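Local atomic coordinates of HcgB (Methanococcus maripaludis, PDB entry 5D5P), a protein that probably acts as a guanylyltransferase in biosynthesis of the iron-guanylylpyridinol cofactor of [Fe]-hydrogenase, joining a guanylyl group to the pyridinol precursor. Residues N39-T44 with D91-D96; I122-V127 with E151-V156. All coordinates share one frame; numbering follows the deposited sequence.

Interaction 1 (N39-T44 with D91-D96); sequences NVTVAT and DSSDAD
Asn39 and Asp96 grip each other through two bonds that run in opposite directions. The backbone N of Asp96 gives its hydrogen to Asn39 O at 2.7 Å. In return, Asn39 N reaches Asp96 OD2 at 3.1 Å, coming from above the carboxylate plane, 46° out of it. Asp96 CG lies anti to its own carbonyl carbon and beside the backbone N (chi1 -61°), which puts CG 3.9 Å from Asn39 N. OD2 also accepts from Lys38 N, so one oxygen holds two successive backbone N-H groups. The other oxygen, OD1 of Asp96, takes a hydrogen from a water 3.0 Å away; this water also accepts a long bond from Asn39 ND2, while Asn39 OD1 turns to Asn64 ND2. The residues from Ser93 to Asp96 form the connection from helix 81-92 to strand 97-103, which runs parallel to 39-43 in the mixed sheet, so the contact lies where the two neighbouring strands begin. An alanine in place of Asp96 would probably leave Lys38 N and Asn39 N without their shared acceptor and the bridging water less firmly held. Farther along, Ala95 CB packs against the hydroxyl side of Thr41, 3.4 Å from OG1. Thr41 presents that oxygen because OG1 stands anti to the carbonyl carbon, with CG2 anti to the backbone N. Ser93 OG stays 4.0 Å from Thr41 OG1; it bonds Ala89 O in the last turn of the helix and weakly accepts from Ala95 N.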
ATOM      1  N   ASN A  39     -20.617 -12.312  -1.348  1.00 33.79           N
ATOM      2  CA  ASN A  39     -20.119 -12.750  -0.060  1.00 33.65           C
ATOM      3  C   ASN A  39     -18.840 -11.987   0.204  1.00 32.43           C
ATOM      4  O   ASN A  39     -17.836 -12.128  -0.510  1.00 32.63           O
ATOM      5  CB  ASN A  39     -19.889 -14.262  -0.055  1.00 38.97           C
ATOM      6  CG  ASN A  39     -21.180 -15.033  -0.059  1.00 45.59           C
ATOM      7  OD1 ASN A  39     -21.880 -15.097   0.949  1.00 47.69           O
ATOM      8  ND2 ASN A  39     -21.513 -15.622  -1.199  1.00 49.65           N
ATOM      9  N   VAL A  40     -18.880 -11.176   1.255  1.00 25.02           N
ATOM     10  CA  VAL A  40     -17.760 -10.310   1.584  1.00 24.57           C
ATOM     11  C   VAL A  40     -17.190 -10.739   2.906  1.00 25.62           C
ATOM     12  O   VAL A  40     -17.933 -10.882   3.863  1.00 25.79           O
ATOM     13  CB  VAL A  40     -18.208  -8.835   1.664  1.00 27.22           C
ATOM     14  CG1 VAL A  40     -17.052  -7.939   2.081  1.00 25.09           C
ATOM     15  CG2 VAL A  40     -18.784  -8.365   0.318  1.00 31.16           C
ATOM     16  N   THR A  41     -15.873 -10.928   2.970  1.00 24.94           N
ATOM     17  CA  THR A  41     -15.217 -11.270   4.225  1.00 24.05           C
ATOM     18  C   THR A  41     -14.372 -10.110   4.685  1.00 22.03           C
ATOM     19  O   THR A  41     -13.618  -9.540   3.905  1.00 22.41           O
ATOM     20  CB  THR A  41     -14.340 -12.542   4.087  1.00 21.24           C
ATOM     21  OG1 THR A  41     -15.182 -13.694   3.963  1.00 28.22           O
ATOM     22  CG2 THR A  41     -13.456 -12.742   5.327  1.00 22.92           C
ATOM     23  N   VAL A  42     -14.521  -9.738   5.952  1.00 22.14           N
ATOM     24  CA  VAL A  42     -13.671  -8.723   6.543  1.00 21.36           C
ATOM     25  C   VAL A  42     -12.650  -9.450   7.412  1.00 21.99           C
ATOM     26  O   VAL A  42     -13.001 -10.222   8.295  1.00 22.99           O
ATOM     27  CB  VAL A  42     -14.466  -7.702   7.372  1.00 22.14           C
ATOM     28  CG1 VAL A  42     -13.562  -6.594   7.796  1.00 19.35           C
ATOM     29  CG2 VAL A  42     -15.657  -7.164   6.544  1.00 24.22           C
ATOM     30  N   ALA A  43     -11.384  -9.225   7.112  1.00 21.36           N
ATOM     31  CA  ALA A  43     -10.296  -9.975   7.723  1.00 21.69           C
ATOM     32  C   ALA A  43      -9.952  -9.372   9.069  1.00 25.90           C
ATOM     33  O   ALA A  43      -8.882  -8.823   9.252  1.00 26.87           O
ATOM     34  CB  ALA A  43      -9.056  -9.987   6.790  1.00 24.76           C
ATOM     35  N   THR A  44     -10.879  -9.466  10.012  1.00 25.62           N
ATOM     36  CA  THR A  44     -10.667  -8.953  11.358  1.00 25.85           C
ATOM     37  C   THR A  44     -11.455  -9.788  12.322  1.00 25.45           C
ATOM     38  O   THR A  44     -12.426 -10.426  11.930  1.00 28.93           O
ATOM     39  CB  THR A  44     -11.130  -7.500  11.491  1.00 25.96           C
ATOM     40  OG1 THR A  44     -10.760  -7.013  12.781  1.00 28.68           O
ATOM     41  CG2 THR A  44     -12.653  -7.411  11.343  1.00 26.79           C
ATOM     42  N   ASP A  91      -7.643 -17.637   0.796  1.00 20.92           N
ATOM     43  CA  ASP A  91      -7.265 -19.033   0.608  1.00 21.30           C
ATOM     44  C   ASP A  91      -8.090 -20.007   1.423  1.00 22.67           C
ATOM     45  O   ASP A  91      -8.078 -21.198   1.157  1.00 24.34           O
ATOM     46  CB  ASP A  91      -5.778 -19.212   0.937  1.00 23.25           C
ATOM     47  CG  ASP A  91      -4.894 -18.492  -0.066  1.00 27.86           C
ATOM     48  OD1 ASP A  91      -5.407 -18.104  -1.146  1.00 28.40           O
ATOM     49  OD2 ASP A  91      -3.702 -18.282   0.218  1.00 29.40           O
ATOM     50  N   SER A  92      -8.819 -19.501   2.412  1.00 24.51           N
ATOM     51  CA  SER A  92      -9.502 -20.405   3.313  1.00 23.87           C
ATOM     52  C   SER A  92     -11.021 -20.301   3.220  1.00 26.95           C
ATOM     53  O   SER A  92     -11.721 -21.040   3.905  1.00 28.95           O
ATOM     54  CB  SER A  92      -9.036 -20.149   4.764  1.00 27.64           C
ATOM     55  OG  SER A  92      -9.515 -18.885   5.228  1.00 29.64           O
ATOM     56  N   SER A  93     -11.522 -19.425   2.356  1.00 27.59           N
ATOM     57  CA  SER A  93     -12.979 -19.241   2.209  1.00 32.32           C
ATOM     58  C   SER A  93     -13.358 -19.027   0.749  1.00 33.18           C
ATOM     59  O   SER A  93     -12.481 -19.009  -0.107  1.00 32.83           O
ATOM     60  CB  SER A  93     -13.453 -18.061   3.053  1.00 35.56           C
ATOM     61  OG  SER A  93     -13.121 -16.819   2.450  1.00 39.19           O
ATOM     62  N   ASP A  94     -14.653 -18.927   0.423  1.00 36.88           N
ATOM     63  CA  ASP A  94     -14.967 -18.570  -0.963  1.00 38.95           C
ATOM     64  C   ASP A  94     -15.633 -17.192  -1.066  1.00 36.74           C
ATOM     65  O   ASP A  94     -16.582 -16.995  -1.823  1.00 37.59           O
ATOM     66  CB  ASP A  94     -15.790 -19.647  -1.673  1.00 47.47           C
ATOM     67  CG  ASP A  94     -14.897 -20.762  -2.257  1.00 54.96           C
ATOM     68  OD1 ASP A  94     -14.029 -20.463  -3.124  1.00 55.46           O
ATOM     69  OD2 ASP A  94     -15.074 -21.940  -1.869  1.00 58.99           O
ATOM     70  N   ALA A  95     -15.087 -16.237  -0.316  1.00 34.07           N
ATOM     71  CA  ALA A  95     -15.522 -14.837  -0.401  1.00 31.40           C
ATOM     72  C   ALA A  95     -15.286 -14.292  -1.806  1.00 31.01           C
ATOM     73  O   ALA A  95     -14.299 -14.662  -2.448  1.00 30.57           O
ATOM     74  CB  ALA A  95     -14.777 -13.986   0.633  1.00 26.87           C
ATOM     75  N   ASP A  96     -16.190 -13.426  -2.273  1.00 28.85           N
ATOM     76  CA  ASP A  96     -16.073 -12.715  -3.557  1.00 31.38           C
ATOM     77  C   ASP A  96     -15.227 -11.463  -3.415  1.00 28.87           C
ATOM     78  O   ASP A  96     -14.664 -10.935  -4.387  1.00 30.73           O
ATOM     79  CB  ASP A  96     -17.441 -12.260  -4.076  1.00 37.39           C
ATOM     80  CG  ASP A  96     -18.374 -13.395  -4.324  1.00 48.43           C
ATOM     81  OD1 ASP A  96     -17.894 -14.469  -4.745  1.00 53.82           O
ATOM     82  OD2 ASP A  96     -19.592 -13.203  -4.121  1.00 48.94           O
TER
HETATM   83  O   HOH W   1     -18.835 -16.544  -2.832  1.00 55.29           O

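Interaction 2 (I122-V127 with E151-V156); sequences ILTGSV and ERIGIV
The side chains of Thr124 and Arg152 pass with their directions opposed, and that of Ile153 lies nearly perpendicular to Thr124. Thr124 belongs to a classic beta bulge, in which it and Leu123 both face Ile115 of the antiparallel neighbour 111-117. Arg152 and Ile153 sit in the Schellman motif that ends helix 138-151, with Gly154 as its C-prime residue at positive phi. Arg152 CG lies between the backbone N and the carbonyl carbon (chi1 62°), which puts it 3.3 Å from Thr124 OG1; farther out, the chain bends at chi3, the torsion that places NE. Arg152 NH2 donates to Thr124 OG1 at 2.9 Å with an angle of 152°, and the oxygen lies almost exactly in the guanidinium plane. Thr124 CB meets the same edge, 3.8 Å from Arg152 NH2. The hydroxyl is also bonded to Ala149 O in the last turns of the helix, so strand, helix and following turn meet at one oxygen. The guanidinium has further acceptors on the second subunit: NH2 bonds Ser109 O and NH1 bonds Ser128 O, both of that other chain, which brings the contact into the dimer interface. Ile153 supplies the apolar half. Its CG2 approaches Thr124 CB at 3.9 Å and lies equally near Leu123 O, with CG1 about as near to Thr124 CB as to the threonine methyl, CG2. Ile153 also packs on Ile30 and Ile34 of helix 24-35. Gly125 O, buried and without a hydrogen-bond partner in the model, lies 3.2 Å from Arg152 CD.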
ATOM      1  N   ILE A 122      -5.447  -7.050  -5.978  1.00 20.78           N
ATOM      2  CA  ILE A 122      -5.697  -5.832  -5.216  1.00 20.22           C
ATOM      3  C   ILE A 122      -6.438  -4.800  -6.058  1.00 19.00           C
ATOM      4  O   ILE A 122      -5.953  -4.397  -7.109  1.00 18.68           O
ATOM      5  CB  ILE A 122      -4.368  -5.235  -4.718  1.00 20.28           C
ATOM      6  CG1 ILE A 122      -3.750  -6.181  -3.690  1.00 24.09           C
ATOM      7  CG2 ILE A 122      -4.589  -3.848  -4.090  1.00 19.81           C
ATOM      8  CD1 ILE A 122      -2.276  -5.880  -3.456  1.00 25.45           C
ATOM      9  N   LEU A 123      -7.608  -4.365  -5.580  1.00 19.11           N
ATOM     10  CA  LEU A 123      -8.466  -3.474  -6.355  1.00 18.10           C
ATOM     11  C   LEU A 123      -8.258  -2.004  -5.987  1.00 17.02           C
ATOM     12  O   LEU A 123      -8.275  -1.132  -6.833  1.00 20.04           O
ATOM     13  CB  LEU A 123      -9.940  -3.856  -6.155  1.00 19.28           C
ATOM     14  CG  LEU A 123     -10.267  -5.325  -6.395  1.00 20.87           C
ATOM     15  CD1 LEU A 123     -11.755  -5.525  -6.218  1.00 23.30           C
ATOM     16  CD2 LEU A 123      -9.887  -5.701  -7.833  1.00 24.78           C
ATOM     17  N   THR A 124      -8.053  -1.758  -4.700  1.00 20.29           N
ATOM     18  CA  THR A 124      -7.864  -0.400  -4.195  1.00 19.02           C
ATOM     19  C   THR A 124      -7.391  -0.506  -2.749  1.00 19.25           C
ATOM     20  O   THR A 124      -7.361  -1.592  -2.202  1.00 21.23           O
ATOM     21  CB  THR A 124      -9.155   0.436  -4.275  1.00 22.11           C
ATOM     22  OG1 THR A 124      -8.872   1.784  -3.869  1.00 20.44           O
ATOM     23  CG2 THR A 124     -10.272  -0.129  -3.369  1.00 21.56           C
ATOM     24  N   GLY A 125      -7.030   0.614  -2.135  1.00 19.24           N
ATOM     25  CA  GLY A 125      -6.460   0.583  -0.801  1.00 18.50           C
ATOM     26  C   GLY A 125      -6.238   1.996  -0.272  1.00 21.56           C
ATOM     27  O   GLY A 125      -6.429   2.982  -0.981  1.00 22.70           O
ATOM     28  N   SER A 126      -5.822   2.104   0.986  1.00 18.90           N
ATOM     29  CA  SER A 126      -5.478   3.401   1.530  1.00 19.23           C
ATOM     30  C   SER A 126      -4.561   3.194   2.728  1.00 21.17           C
ATOM     31  O   SER A 126      -4.472   2.081   3.241  1.00 23.11           O
ATOM     32  CB  SER A 126      -6.737   4.133   1.947  1.00 26.28           C
ATOM     33  OG  SER A 126      -7.393   3.320   2.881  1.00 36.67           O
ATOM     34  N   VAL A 127      -3.870   4.240   3.155  1.00 18.13           N
ATOM     35  CA  VAL A 127      -2.951   4.084   4.287  1.00 18.48           C
ATOM     36  C   VAL A 127      -3.267   5.096   5.371  1.00 18.97           C
ATOM     37  O   VAL A 127      -3.894   6.108   5.111  1.00 22.91           O
ATOM     38  CB  VAL A 127      -1.464   4.212   3.872  1.00 22.32           C
ATOM     39  CG1 VAL A 127      -1.052   3.013   3.008  1.00 22.47           C
ATOM     40  CG2 VAL A 127      -1.199   5.538   3.189  1.00 25.92           C
ATOM     41  N   GLU A 151     -13.410   5.904  -2.682  1.00 23.95           N
ATOM     42  CA  GLU A 151     -13.460   7.131  -3.480  1.00 28.26           C
ATOM     43  C   GLU A 151     -12.440   7.156  -4.609  1.00 28.80           C
ATOM     44  O   GLU A 151     -12.714   7.704  -5.690  1.00 29.21           O
ATOM     45  CB  GLU A 151     -13.198   8.340  -2.589  1.00 35.16           C
ATOM     46  CG  GLU A 151     -14.324   8.697  -1.702  1.00 46.82           C
ATOM     47  CD  GLU A 151     -14.048   9.952  -0.916  1.00 53.68           C
ATOM     48  OE1 GLU A 151     -12.872  10.389  -0.883  1.00 59.02           O
ATOM     49  OE2 GLU A 151     -15.011  10.491  -0.340  1.00 52.91           O
ATOM     50  N   ARG A 152     -11.283   6.547  -4.366  1.00 29.02           N
ATOM     51  CA  ARG A 152     -10.221   6.628  -5.355  1.00 32.49           C
ATOM     52  C   ARG A 152     -10.447   5.687  -6.535  1.00 29.79           C
ATOM     53  O   ARG A 152      -9.758   5.826  -7.540  1.00 30.00           O
ATOM     54  CB  ARG A 152      -8.856   6.390  -4.715  1.00 32.63           C
ATOM     55  CG  ARG A 152      -8.685   5.070  -4.118  1.00 29.16           C
ATOM     56  CD  ARG A 152      -7.404   5.071  -3.269  1.00 29.09           C
ATOM     57  NE  ARG A 152      -6.171   5.086  -4.059  1.00 29.21           N
ATOM     58  CZ  ARG A 152      -5.709   4.058  -4.772  1.00 26.02           C
ATOM     59  NH1 ARG A 152      -4.556   4.182  -5.419  1.00 24.34           N
ATOM     60  NH2 ARG A 152      -6.410   2.921  -4.885  1.00 20.85           N
ATOM     61  N   ILE A 153     -11.438   4.781  -6.460  1.00 27.35           N
ATOM     62  CA  ILE A 153     -11.853   4.069  -7.674  1.00 25.36           C
ATOM     63  C   ILE A 153     -13.281   4.444  -8.094  1.00 28.55           C
ATOM     64  O   ILE A 153     -13.905   3.745  -8.897  1.00 29.37           O
ATOM     65  CB  ILE A 153     -11.712   2.521  -7.557  1.00 24.87           C
ATOM     66  CG1 ILE A 153     -12.312   1.957  -6.264  1.00 23.19           C
ATOM     67  CG2 ILE A 153     -10.239   2.162  -7.624  1.00 26.25           C
ATOM     68  CD1 ILE A 153     -13.854   1.882  -6.271  1.00 24.29           C
ATOM     69  N   GLY A 154     -13.762   5.575  -7.580  1.00 27.82           N
ATOM     70  CA  GLY A 154     -14.971   6.215  -8.090  1.00 30.76           C
ATOM     71  C   GLY A 154     -16.262   5.852  -7.386  1.00 30.58           C
ATOM     72  O   GLY A 154     -17.359   6.193  -7.861  1.00 31.70           O
ATOM     73  N   ILE A 155     -16.149   5.188  -6.244  1.00 30.55           N
ATOM     74  CA  ILE A 155     -17.325   4.873  -5.445  1.00 33.54           C
ATOM     75  C   ILE A 155     -17.420   5.838  -4.273  1.00 32.80           C
ATOM     76  O   ILE A 155     -16.567   5.818  -3.381  1.00 33.52           O
ATOM     77  CB  ILE A 155     -17.291   3.431  -4.912  1.00 31.46           C
ATOM     78  CG1 ILE A 155     -17.409   2.443  -6.072  1.00 34.62           C
ATOM     79  CG2 ILE A 155     -18.453   3.221  -3.940  1.00 31.54           C
ATOM     80  CD1 ILE A 155     -17.424   0.978  -5.648  1.00 35.48           C
ATOM     81  N   VAL A 156     -18.447   6.686  -4.295  1.00 36.20           N
ATOM     82  CA  VAL A 156     -18.651   7.675  -3.249  1.00 38.23           C
ATOM     83  C   VAL A 156     -19.753   7.262  -2.274  1.00 39.26           C
ATOM     84  O   VAL A 156     -20.911   7.073  -2.655  1.00 43.00           O
ATOM     85  CB  VAL A 156     -18.984   9.056  -3.842  1.00 43.51           C
ATOM     86  CG1 VAL A 156     -19.137  10.068  -2.730  1.00 46.77           C
ATOM     87  CG2 VAL A 156     -17.883   9.500  -4.784  1.00 45.09           C
TER

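Both contacts reach the same five-stranded mixed sheet, but at different strands and on opposite sides of the chain's centre. Their centres are 18 Å apart, and their nearest atoms stay about 6 Å from each other without touching. They follow in series: interaction 1 closes at Asp96, strands 97-103 and 111-117 come next, and interaction 2 opens with 122-128, a strand outermost within this chain. Interaction 1 joins the parallel part of the sheet to the connection after helix 81-92, at the surface. Interaction 2 is buried, and ties strand 122-128 to the end of helix 138-151 and to the second subunit. One thus belongs to the monomer's own fold, the other also to its dimer interface.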